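Rnh (Ribonuclease H) (Chlorobaculum tepidum, PDB 3H08) probably cleaves the RNA strand of RNA-DNA hybrids endonucleolytically, as a magnesium-dependent ribonuclease H that works as a monomer. Local coordinates at residues A[22-27]-A[33-38]. The protein carries 3 engineered substitutions. Numbering follows the deposited sequence.
Sequences WGALLM and KEISGY
Trp22, Ala24 and Leu26 each pair through both backbone N and O with Gly37, Ile35 and Lys33 respectively, giving six hydrogen bonds between antiparallel strands whose segment axes run at 172°. The straightest is Leu26 N to Lys33 O, 2.8 Å with 174° at the hydrogen; Trp22 N to Gly37 O, at 2.9 Å, is more bent. From residues of the non-hydrogen-bonded pairs, CA-H...O contacts reach carbonyls of the adjoining hydrogen-bonded pairs: Gly23 CA lies 3.4 Å from Ile35 O, an oxygen that already accepts from Ala24 N.

The Trp22 indole folds across Gly37 because chi1 of 52° sets CG between the backbone N and carbonyl carbon. Gly37 N sits 3.3 Å above the ring plane, and Gly37 CA makes a CH-pi contact, 3.8 Å from the five-membered ring centroid. A CB on Gly37 would clash with CZ2, so the lack of a side chain there permits this close approach over the ring face. At the ring edge, Trp22 CZ3 meets Ile35 CD1 at 3.9 Å, while NE1 donates to a water that in turn donates to Tyr38 O. Replacing Trp22 with alanine would probably uncover the Gly37 backbone and leave that water without its indole donor.

Leu25 CD1 packs 3.7 Å from Glu34 CG, while the Glu34 carboxylate forms salt bridges, OE2 with Arg32 and OE1 with Arg133. Gly23, Leu25 and Met27 bond through their backbones to strand 4-13. The chemistry thus implies a hairpin held in the RNase H sheet by six cross-strand bonds and two-sided pairing of strand 18-28, with Glu34 linking strand 31-39 to helix 129-144.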
loop_
_atom_site.group_PDB
_atom_site.type_symbol
_atom_site.label_atom_id
_atom_site.label_comp_id
_atom_site.label_asym_id
_atom_site.label_seq_id
_atom_site.Cartn_x
_atom_site.Cartn_y
_atom_site.Cartn_z
ATOM N N TRP A 22 -2.176 8.707 -2.658
ATOM C CA TRP A 22 -1.779 7.689 -1.722
ATOM C C TRP A 22 -1.006 8.330 -0.581
ATOM O O TRP A 22 -0.392 9.394 -0.735
ATOM C CB TRP A 22 -0.916 6.582 -2.408
ATOM C CG TRP A 22 0.241 7.118 -3.167
ATOM C CD1 TRP A 22 0.272 7.490 -4.489
ATOM C CD2 TRP A 22 1.533 7.430 -2.647
ATOM N NE1 TRP A 22 1.501 7.996 -4.808
ATOM C CE2 TRP A 22 2.288 7.981 -3.695
ATOM C CE3 TRP A 22 2.137 7.276 -1.398
ATOM C CZ2 TRP A 22 3.588 8.390 -3.525
ATOM C CZ3 TRP A 22 3.407 7.735 -1.241
ATOM C CH2 TRP A 22 4.123 8.251 -2.295
ATOM N N GLY A 23 -0.987 7.630 0.548
ATOM C CA GLY A 23 -0.273 8.103 1.701
ATOM C C GLY A 23 0.211 6.922 2.525
ATOM O O GLY A 23 -0.396 5.844 2.525
ATOM N N ALA A 24 1.306 7.119 3.223
ATOM C CA ALA A 24 1.819 6.106 4.134
ATOM C C ALA A 24 2.479 6.797 5.323
ATOM O O ALA A 24 3.156 7.812 5.172
ATOM C CB ALA A 24 2.803 5.165 3.434
ATOM N N LEU A 25 2.314 6.190 6.482
ATOM C CA LEU A 25 2.914 6.613 7.721
ATOM C C LEU A 25 3.734 5.428 8.215
ATOM O O LEU A 25 3.208 4.307 8.374
ATOM C CB LEU A 25 1.813 6.959 8.735
ATOM C CG LEU A 25 2.214 7.367 10.118
ATOM C CD1 LEU A 25 3.243 8.395 10.063
ATOM C CD2 LEU A 25 0.962 7.863 10.835
ATOM N N LEU A 26 5.032 5.668 8.359
ATOM C CA LEU A 26 5.990 4.678 8.830
ATOM C C LEU A 26 6.338 4.993 10.261
ATOM O O LEU A 26 6.644 6.143 10.583
ATOM C CB LEU A 26 7.275 4.705 7.975
ATOM C CG LEU A 26 7.147 4.132 6.565
ATOM C CD1 LEU A 26 6.599 5.134 5.623
ATOM C CD2 LEU A 26 8.473 3.621 6.085
ATOM N N MET A 27 6.298 3.996 11.123
ATOM C CA MET A 27 6.494 4.175 12.548
ATOM C C MET A 27 7.534 3.204 13.105
ATOM O O MET A 27 7.495 2.014 12.853
ATOM C CB MET A 27 5.152 3.942 13.245
ATOM C CG MET A 27 5.224 3.938 14.697
ATOM S SD MET A 27 3.592 3.537 15.316
ATOM C CE MET A 27 2.649 4.897 14.691
ATOM N N LYS A 33 7.578 8.787 9.946
ATOM C CA LYS A 33 7.878 9.335 8.613
ATOM C C LYS A 33 6.565 9.280 7.829
ATOM O O LYS A 33 5.870 8.269 7.867
ATOM C CB LYS A 33 8.947 8.489 7.888
ATOM C CG LYS A 33 9.283 8.969 6.434
ATOM C CD LYS A 33 10.418 8.162 5.744
ATOM C CE LYS A 33 11.682 8.050 6.599
ATOM N NZ LYS A 33 12.824 7.321 5.902
ATOM N N GLU A 34 6.226 10.385 7.175
ATOM C CA GLU A 34 5.065 10.500 6.321
ATOM C C GLU A 34 5.504 10.673 4.875
ATOM O O GLU A 34 6.410 11.455 4.569
ATOM C CB GLU A 34 4.185 11.678 6.738
ATOM C CG GLU A 34 3.632 11.517 8.136
ATOM C CD GLU A 34 2.767 12.663 8.631
ATOM O OE1 GLU A 34 2.747 13.773 8.013
ATOM O OE2 GLU A 34 2.102 12.447 9.677
ATOM N N ILE A 35 4.808 9.991 3.985
ATOM C CA ILE A 35 4.979 10.186 2.543
ATOM C C ILE A 35 3.621 10.201 1.886
ATOM O O ILE A 35 2.670 9.597 2.412
ATOM C CB ILE A 35 5.864 9.094 1.937
ATOM C CG1 ILE A 35 5.289 7.722 2.188
ATOM C CG2 ILE A 35 7.259 9.184 2.548
ATOM C CD1 ILE A 35 5.974 6.593 1.443
ATOM N N SER A 36 3.548 10.796 0.707
ATOM C CA SER A 36 2.312 10.791 -0.062
ATOM C C SER A 36 2.570 11.193 -1.496
ATOM O O SER A 36 3.626 11.752 -1.824
ATOM C CB SER A 36 1.364 11.782 0.557
ATOM O OG SER A 36 1.883 13.107 0.521
ATOM N N GLY A 37 1.583 10.951 -2.341
ATOM C CA GLY A 37 1.686 11.379 -3.713
ATOM C C GLY A 37 0.352 11.334 -4.439
ATOM O O GLY A 37 -0.655 10.884 -3.903
ATOM N N TYR A 38 0.411 11.770 -5.695
ATOM C CA TYR A 38 -0.736 12.031 -6.534
ATOM C C TYR A 38 -0.637 11.256 -7.867
ATOM O O TYR A 38 0.471 11.009 -8.391
ATOM C CB TYR A 38 -0.753 13.546 -6.855
ATOM C CG TYR A 38 -1.741 13.961 -7.910
ATOM C CD1 TYR A 38 -3.098 14.009 -7.638
ATOM C CD2 TYR A 38 -1.319 14.371 -9.173
ATOM C CE1 TYR A 38 -4.003 14.371 -8.612
ATOM C CE2 TYR A 38 -2.222 14.745 -10.154
ATOM C CZ TYR A 38 -3.565 14.769 -9.873
ATOM O OH TYR A 38 -4.467 15.199 -10.859
HETATM O O HOH W 1 2.281 9.084 -7.458
#